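Local coordinates for protein acetylene hydratase (Pelobacter acetylenicus, PDB 2E7Z) that catalyses the hydration of acetylene to acetaldehyde, with a tungsten-bis(molybdopterin guanine dinucleotide) cofactor and a separate [4Fe-4S] cluster, at residues T51-L63 / Q479-E491. Numbering follows the deposited sequence.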
ATOM      1  N   THR A  51     -22.079   8.001   7.726  1.00 14.85           N
ATOM      2  CA  THR A  51     -21.845   8.421   9.125  1.00 14.44           C
ATOM      3  C   THR A  51     -20.484   9.111   9.282  1.00 14.42           C
ATOM      4  O   THR A  51     -20.266   9.882  10.224  1.00 15.13           O
ATOM      5  CB  THR A  51     -21.912   7.266  10.145  1.00 16.53           C
ATOM      6  OG1 THR A  51     -20.760   6.431   9.980  1.00 16.21           O
ATOM      7  CG2 THR A  51     -23.195   6.441   9.977  1.00 16.36           C
ATOM      8  N   ILE A  52     -19.580   8.816   8.344  1.00 13.21           N
ATOM      9  CA  ILE A  52     -18.285   9.489   8.269  1.00 12.48           C
ATOM     10  C   ILE A  52     -18.400  10.778   7.461  1.00 11.88           C
ATOM     11  O   ILE A  52     -17.938  11.839   7.908  1.00 12.29           O
ATOM     12  CB  ILE A  52     -17.244   8.568   7.644  1.00 11.90           C
ATOM     13  CG1 ILE A  52     -17.155   7.236   8.422  1.00 14.39           C
ATOM     14  CG2 ILE A  52     -15.864   9.263   7.618  1.00 11.93           C
ATOM     15  CD1 ILE A  52     -16.804   7.342   9.914  1.00 15.82           C
ATOM     16  N   ARG A  53     -19.030  10.698   6.276  1.00 11.43           N
ATOM     17  CA  ARG A  53     -19.235  11.910   5.486  1.00 11.51           C
ATOM     18  C   ARG A  53     -19.932  13.030   6.288  1.00 11.58           C
ATOM     19  O   ARG A  53     -19.625  14.218   6.114  1.00 11.83           O
ATOM     20  CB  ARG A  53     -20.018  11.611   4.204  1.00 11.97           C
ATOM     21  CG  ARG A  53     -20.096  12.805   3.278  1.00 11.54           C
ATOM     22  CD  ARG A  53     -21.199  12.640   2.252  1.00 13.00           C
ATOM     23  NE  ARG A  53     -22.500  13.130   2.718  1.00 12.64           N
ATOM     24  CZ  ARG A  53     -22.879  14.407   2.669  1.00 14.12           C
ATOM     25  NH1 ARG A  53     -22.059  15.349   2.206  1.00 13.98           N
ATOM     26  NH2 ARG A  53     -24.113  14.731   3.055  1.00 14.54           N
ATOM     27  N   THR A  54     -20.888  12.651   7.147  1.00 12.81           N
ATOM     28  CA  THR A  54     -21.656  13.638   7.911  1.00 13.59           C
ATOM     29  C   THR A  54     -21.231  13.741   9.368  1.00 13.44           C
ATOM     30  O   THR A  54     -21.951  14.332  10.177  1.00 14.51           O
ATOM     31  CB  THR A  54     -23.195  13.383   7.835  1.00 13.98           C
ATOM     32  OG1 THR A  54     -23.501  12.135   8.461  1.00 15.81           O
ATOM     33  CG2 THR A  54     -23.629  13.327   6.383  1.00 14.61           C
ATOM     34  N   HIS A  55     -20.100  13.153   9.725  1.00 13.20           N
ATOM     35  CA  HIS A  55     -19.688  13.108  11.123  1.00 13.75           C
ATOM     36  C   HIS A  55     -19.544  14.509  11.683  1.00 13.70           C
ATOM     37  O   HIS A  55     -18.998  15.395  11.007  1.00 14.72           O
ATOM     38  CB  HIS A  55     -18.367  12.327  11.289  1.00 13.57           C
ATOM     39  CG  HIS A  55     -18.188  11.855  12.690  1.00 13.88           C
ATOM     40  ND1 HIS A  55     -17.695  12.666  13.685  1.00 16.38           N
ATOM     41  CD2 HIS A  55     -18.511  10.682  13.278  1.00 15.44           C
ATOM     42  CE1 HIS A  55     -17.729  12.011  14.836  1.00 15.45           C
ATOM     43  NE2 HIS A  55     -18.194  10.797  14.610  1.00 15.92           N
ATOM     44  N   LYS A  56     -20.033  14.739  12.910  1.00 14.38           N
ATOM     45  CA  LYS A  56     -19.934  16.084  13.491  1.00 15.91           C
ATOM     46  C   LYS A  56     -18.501  16.571  13.641  1.00 15.21           C
ATOM     47  O   LYS A  56     -18.263  17.773  13.626  1.00 16.38           O
ATOM     48  CB  LYS A  56     -20.660  16.180  14.844  1.00 17.07           C
ATOM     49  CG  LYS A  56     -20.071  15.306  15.932  1.00 20.10           C
ATOM     50  CD  LYS A  56     -20.853  15.401  17.241  1.00 24.22           C
ATOM     51  CE  LYS A  56     -20.880  16.821  17.803  1.00 29.54           C
ATOM     52  NZ  LYS A  56     -19.551  17.276  18.314  1.00 32.08           N
ATOM     53  N   ASP A  57     -17.540  15.642  13.737  1.00 14.08           N
ATOM     54  CA  ASP A  57     -16.118  16.030  13.883  1.00 13.57           C
ATOM     55  C   ASP A  57     -15.386  16.180  12.565  1.00 12.39           C
ATOM     56  O   ASP A  57     -14.175  16.451  12.564  1.00 11.92           O
ATOM     57  CB  ASP A  57     -15.375  15.061  14.804  1.00 14.19           C
ATOM     58  CG  ASP A  57     -15.976  15.031  16.205  1.00 17.11           C
ATOM     59  OD1 ASP A  57     -16.391  16.113  16.672  1.00 20.81           O
ATOM     60  OD2 ASP A  57     -16.029  13.942  16.818  1.00 21.05           O
ATOM     61  N   ARG A  58     -16.086  15.989  11.444  1.00 11.26           N
ATOM     62  CA  ARG A  58     -15.429  16.155  10.148  1.00 11.02           C
ATOM     63  C   ARG A  58     -14.951  17.600  10.000  1.00 11.37           C
ATOM     64  O   ARG A  58     -15.647  18.562  10.360  1.00 11.50           O
ATOM     65  CB  ARG A  58     -16.393  15.771   9.023  1.00 10.73           C
ATOM     66  CG  ARG A  58     -15.752  15.855   7.649  1.00 10.70           C
ATOM     67  CD  ARG A  58     -16.680  15.361   6.575  1.00 10.24           C
ATOM     68  NE  ARG A  58     -16.030  15.646   5.262  1.00  9.40           N
ATOM     69  CZ  ARG A  58     -16.662  15.685   4.080  1.00  9.78           C
ATOM     70  NH1 ARG A  58     -17.964  15.411   3.986  1.00 11.15           N
ATOM     71  NH2 ARG A  58     -16.005  15.999   2.962  1.00  9.88           N
ATOM     72  N   VAL A  59     -13.726  17.761   9.509  1.00 10.24           N
ATOM     73  CA  VAL A  59     -13.194  19.080   9.216  1.00 10.63           C
ATOM     74  C   VAL A  59     -13.750  19.553   7.883  1.00 10.57           C
ATOM     75  O   VAL A  59     -13.458  18.957   6.832  1.00 10.53           O
ATOM     76  CB  VAL A  59     -11.635  19.051   9.190  1.00 10.54           C
ATOM     77  CG1 VAL A  59     -11.056  20.403   8.786  1.00 10.60           C
ATOM     78  CG2 VAL A  59     -11.096  18.627  10.569  1.00 11.89           C
ATOM     79  N   LEU A  60     -14.552  20.617   7.900  1.00 10.42           N
ATOM     80  CA  LEU A  60     -15.203  21.117   6.695  1.00 11.14           C
ATOM     81  C   LEU A  60     -14.686  22.480   6.239  1.00 11.17           C
ATOM     82  O   LEU A  60     -15.089  22.983   5.178  1.00 11.08           O
ATOM     83  CB  LEU A  60     -16.729  21.142   6.869  1.00 12.06           C
ATOM     84  CG  LEU A  60     -17.407  19.783   6.944  1.00 12.84           C
ATOM     85  CD1 LEU A  60     -18.930  20.036   7.156  1.00 14.08           C
ATOM     86  CD2 LEU A  60     -17.168  18.908   5.736  1.00 12.83           C
ATOM     87  N   TYR A  61     -13.798  23.081   7.020  1.00 11.22           N
ATOM     88  CA  TYR A  61     -13.268  24.413   6.733  1.00 10.72           C
ATOM     89  C   TYR A  61     -11.779  24.432   7.026  1.00 10.82           C
ATOM     90  O   TYR A  61     -11.321  23.747   7.954  1.00 10.92           O
ATOM     91  CB  TYR A  61     -13.973  25.504   7.576  1.00 11.11           C
ATOM     92  CG  TYR A  61     -15.457  25.566   7.313  1.00 12.75           C
ATOM     93  CD1 TYR A  61     -16.327  24.748   8.007  1.00 12.40           C
ATOM     94  CD2 TYR A  61     -15.986  26.424   6.340  1.00 12.71           C
ATOM     95  CE1 TYR A  61     -17.701  24.762   7.746  1.00 13.13           C
ATOM     96  CE2 TYR A  61     -17.361  26.464   6.083  1.00 14.09           C
ATOM     97  CZ  TYR A  61     -18.192  25.626   6.785  1.00 14.31           C
ATOM     98  OH  TYR A  61     -19.544  25.656   6.540  1.00 17.39           O
ATOM     99  N   PRO A  62     -11.029  25.223   6.260  1.00 10.38           N
ATOM    100  CA  PRO A  62      -9.606  25.352   6.577  1.00 10.31           C
ATOM    101  C   PRO A  62      -9.376  25.848   8.007  1.00 10.64           C
ATOM    102  O   PRO A  62     -10.067  26.768   8.479  1.00 12.15           O
ATOM    103  CB  PRO A  62      -9.119  26.387   5.572  1.00 11.41           C
ATOM    104  CG  PRO A  62     -10.031  26.231   4.394  1.00 11.24           C
ATOM    105  CD  PRO A  62     -11.380  25.976   5.032  1.00 11.10           C
ATOM    106  N   LEU A  63      -8.410  25.223   8.674  1.00 10.70           N
ATOM    107  CA  LEU A  63      -8.005  25.651  10.020  1.00 10.28           C
ATOM    108  C   LEU A  63      -6.550  26.058  10.026  1.00 10.74           C
ATOM    109  O   LEU A  63      -5.708  25.368   9.470  1.00 11.49           O
ATOM    110  CB  LEU A  63      -8.217  24.534  11.039  1.00 10.93           C
ATOM    111  CG  LEU A  63      -9.627  24.001  11.228  1.00 11.54           C
ATOM    112  CD1 LEU A  63      -9.590  22.731  12.018  1.00 12.68           C
ATOM    113  CD2 LEU A  63     -10.468  25.073  11.960  1.00 14.16           C
ATOM    114  N   GLN A 479     -19.863   7.921 -10.062  1.00  8.56           N
ATOM    115  CA  GLN A 479     -20.688   9.119 -10.120  1.00  8.46           C
ATOM    116  C   GLN A 479     -20.643   9.878  -8.821  1.00  9.77           C
ATOM    117  O   GLN A 479     -20.540   9.265  -7.737  1.00  9.36           O
ATOM    118  CB  GLN A 479     -22.120   8.728 -10.463  1.00 10.02           C
ATOM    119  CG  GLN A 479     -22.258   8.026 -11.811  1.00 10.52           C
ATOM    120  CD  GLN A 479     -23.707   7.823 -12.155  1.00 10.76           C
ATOM    121  OE1 GLN A 479     -24.401   7.027 -11.529  1.00 12.26           O
ATOM    122  NE2 GLN A 479     -24.191   8.603 -13.103  1.00 13.15           N
ATOM    123  N   GLN A 480     -20.757  11.205  -8.935  1.00  9.37           N
ATOM    124  CA  GLN A 480     -20.908  12.072  -7.777  1.00  9.72           C
ATOM    125  C   GLN A 480     -22.322  11.967  -7.193  1.00 10.22           C
ATOM    126  O   GLN A 480     -23.299  12.181  -7.919  1.00 11.15           O
ATOM    127  CB  GLN A 480     -20.654  13.498  -8.192  1.00  9.55           C
ATOM    128  CG  GLN A 480     -20.625  14.471  -7.049  1.00 11.38           C
ATOM    129  CD  GLN A 480     -20.206  15.860  -7.455  1.00 14.16           C
ATOM    130  OE1 GLN A 480     -19.899  16.119  -8.626  1.00 15.49           O
ATOM    131  NE2 GLN A 480     -20.155  16.757  -6.491  1.00 14.72           N
ATOM    132  N   VAL A 481     -22.442  11.690  -5.896  1.00 10.42           N
ATOM    133  CA  VAL A 481     -23.768  11.581  -5.289  1.00 12.02           C
ATOM    134  C   VAL A 481     -24.304  12.939  -4.830  1.00 12.35           C
ATOM    135  O   VAL A 481     -25.455  13.313  -5.125  1.00 12.94           O
ATOM    136  CB  VAL A 481     -23.796  10.527  -4.158  1.00 12.25           C
ATOM    137  CG1 VAL A 481     -25.222  10.359  -3.648  1.00 13.16           C
ATOM    138  CG2 VAL A 481     -23.272   9.193  -4.670  1.00 12.54           C
ATOM    139  N   VAL A 482     -23.485  13.672  -4.086  1.00 11.79           N
ATOM    140  CA  VAL A 482     -23.856  15.000  -3.565  1.00 12.53           C
ATOM    141  C   VAL A 482     -22.707  15.987  -3.723  1.00 12.24           C
ATOM    142  O   VAL A 482     -21.569  15.603  -4.004  1.00 11.71           O
ATOM    143  CB  VAL A 482     -24.315  14.965  -2.058  1.00 12.02           C
ATOM    144  CG1 VAL A 482     -25.566  14.104  -1.848  1.00 15.58           C
ATOM    145  CG2 VAL A 482     -23.172  14.499  -1.148  1.00 13.75           C
ATOM    146  N   GLU A 483     -22.998  17.268  -3.582  1.00 12.93           N
ATOM    147  CA  GLU A 483     -21.967  18.289  -3.516  1.00 13.99           C
ATOM    148  C   GLU A 483     -21.219  18.120  -2.195  1.00 13.04           C
ATOM    149  O   GLU A 483     -21.807  17.682  -1.200  1.00 13.70           O
ATOM    150  CB  GLU A 483     -22.609  19.685  -3.576  1.00 15.39           C
ATOM    151  CG  GLU A 483     -23.189  20.055  -4.954  1.00 20.11           C
ATOM    152  CD  GLU A 483     -22.142  20.229  -6.058  1.00 26.79           C
ATOM    153  OE1 GLU A 483     -20.964  20.540  -5.758  1.00 29.67           O
ATOM    154  OE2 GLU A 483     -22.509  20.064  -7.246  1.00 30.53           O
ATOM    155  N   PRO A 484     -19.927  18.478  -2.164  1.00 12.48           N
ATOM    156  CA  PRO A 484     -19.211  18.364  -0.892  1.00 12.11           C
ATOM    157  C   PRO A 484     -19.806  19.238   0.208  1.00 12.76           C
ATOM    158  O   PRO A 484     -20.252  20.364  -0.034  1.00 13.88           O
ATOM    159  CB  PRO A 484     -17.791  18.829  -1.217  1.00 12.80           C
ATOM    160  CG  PRO A 484     -17.787  19.287  -2.634  1.00 15.09           C
ATOM    161  CD  PRO A 484     -19.080  18.943  -3.279  1.00 12.76           C
ATOM    162  N   ALA A 485     -19.769  18.717   1.423  1.00 12.16           N
ATOM    163  CA  ALA A 485     -20.266  19.465   2.587  1.00 12.46           C
ATOM    164  C   ALA A 485     -19.349  20.634   2.934  1.00 12.96           C
ATOM    165  O   ALA A 485     -18.144  20.610   2.669  1.00 12.49           O
ATOM    166  CB  ALA A 485     -20.435  18.547   3.776  1.00 14.61           C
ATOM    167  N   GLY A 486     -19.935  21.679   3.511  1.00 13.08           N
ATOM    168  CA  GLY A 486     -19.178  22.813   4.028  1.00 12.84           C
ATOM    169  C   GLY A 486     -18.281  23.395   2.957  1.00 12.40           C
ATOM    170  O   GLY A 486     -18.714  23.586   1.808  1.00 13.65           O
ATOM    171  N   GLU A 487     -17.009  23.621   3.308  1.00 11.34           N
ATOM    172  CA  GLU A 487     -16.026  24.137   2.368  1.00 11.87           C
ATOM    173  C   GLU A 487     -15.024  23.046   1.988  1.00 10.60           C
ATOM    174  O   GLU A 487     -13.887  23.352   1.635  1.00 10.48           O
ATOM    175  CB  GLU A 487     -15.307  25.356   2.963  1.00 12.01           C
ATOM    176  CG  GLU A 487     -16.074  26.655   2.764  1.00 14.42           C
ATOM    177  CD  GLU A 487     -15.856  27.214   1.377  1.00 16.09           C
ATOM    178  OE1 GLU A 487     -14.745  27.734   1.103  1.00 15.96           O
ATOM    179  OE2 GLU A 487     -16.802  27.124   0.558  1.00 20.77           O
ATOM    180  N   ALA A 488     -15.453  21.785   2.020  1.00  9.94           N
ATOM    181  CA  ALA A 488     -14.534  20.705   1.568  1.00  9.47           C
ATOM    182  C   ALA A 488     -14.265  20.855   0.077  1.00 10.11           C
ATOM    183  O   ALA A 488     -15.156  21.183  -0.702  1.00 10.06           O
ATOM    184  CB  ALA A 488     -15.158  19.372   1.884  1.00  9.83           C
ATOM    185  N   LYS A 489     -13.021  20.640  -0.315  1.00  9.25           N
ATOM    186  CA  LYS A 489     -12.656  20.831  -1.701  1.00  9.40           C
ATOM    187  C   LYS A 489     -11.885  19.617  -2.176  1.00  8.53           C
ATOM    188  O   LYS A 489     -11.382  18.834  -1.388  1.00  8.38           O
ATOM    189  CB  LYS A 489     -11.762  22.078  -1.886  1.00 10.35           C
ATOM    190  CG  LYS A 489     -12.317  23.407  -1.417  1.00 13.67           C
ATOM    191  CD  LYS A 489     -13.393  23.936  -2.301  1.00 17.35           C
ATOM    192  CE  LYS A 489     -13.913  25.280  -1.761  1.00 20.01           C
ATOM    193  NZ  LYS A 489     -15.200  25.628  -2.401  1.00 24.83           N
ATOM    194  N   ASP A 490     -11.768  19.527  -3.488  1.00  7.80           N
ATOM    195  CA  ASP A 490     -11.043  18.421  -4.091  1.00  7.45           C
ATOM    196  C   ASP A 490      -9.523  18.603  -4.141  1.00  7.23           C
ATOM    197  O   ASP A 490      -9.020  19.721  -4.006  1.00  7.67           O
ATOM    198  CB  ASP A 490     -11.624  18.120  -5.465  1.00  8.28           C
ATOM    199  CG  ASP A 490     -11.225  19.110  -6.503  1.00  9.56           C
ATOM    200  OD1 ASP A 490     -10.103  18.964  -7.009  1.00  9.48           O
ATOM    201  OD2 ASP A 490     -12.026  19.996  -6.859  1.00 10.51           O
ATOM    202  N   GLU A 491      -8.795  17.499  -4.359  1.00  7.47           N
ATOM    203  CA  GLU A 491      -7.352  17.554  -4.255  1.00  8.23           C
ATOM    204  C   GLU A 491      -6.760  18.427  -5.344  1.00  7.28           C
ATOM    205  O   GLU A 491      -5.742  19.089  -5.115  1.00  7.54           O
ATOM    206  CB  GLU A 491      -6.797  16.135  -4.361  1.00  7.49           C
ATOM    207  CG  GLU A 491      -5.341  16.020  -3.957  1.00  7.65           C
ATOM    208  CD  GLU A 491      -4.809  14.609  -4.188  1.00  7.01           C
ATOM    209  OE1 GLU A 491      -5.568  13.786  -4.781  1.00  7.44           O
ATOM    210  OE2 GLU A 491      -3.649  14.319  -3.807  1.00  8.18           O
TER
HETATM  211  O   HOH W   1     -23.352  17.535   1.105  1.00 17.84           O
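L60 and Y61 pack against the type II' turn A485-A488 in a partly buried contact between the end of helix 49-53 with the loop after it and the loop leading into helix 491-501. One backbone hydrogen bond ties them, E487 N to L60 O at 2.8 Å, somewhat bent at 137°. Within the turn, A488 N closes back on A485 O. G486 takes positive phi, and a CB here would collide with L60 CB. L60 lays CD2 against A485 CB at 3.8 Å, and the same CD2 lies over one face of the R58 guanidinium, toward its rim. With CG anti to its carbonyl carbon (chi1 -60°), the Y61 ring lies beside the turn; CE2 meets E487 CG at 3.6 Å, E487 N sits above one face of the ring, toward its rim, and OH reaches G486 CA. Without the ring, as with an alanine here, the E487 methylenes and G486 would probably lose their aromatic cover, opening a gap beside the turn.

Two arginines continue the contact. A bend at chi3 (88°) turns the R53 guanidinium so that one face lies against V482 CG2, 3.6 Å from NH1; a water bridges NH1 to E483 O. R58 runs extended, with NH2 3.6 Å from A488 CB and NH1 bonded in plane to a lone pair of R53 O. Both arginines form salt bridges with E461. The side chains of R58 and A488 come within about 5 Å of those of the cofactor-binding residues Q441 and D457, respectively, placing the contact just behind the tungsten cofactor site. V482 rests on strands 14-19 and 25-29, whereas P62 packs on strand 452-455, and D490 caps the start of helix 491-501.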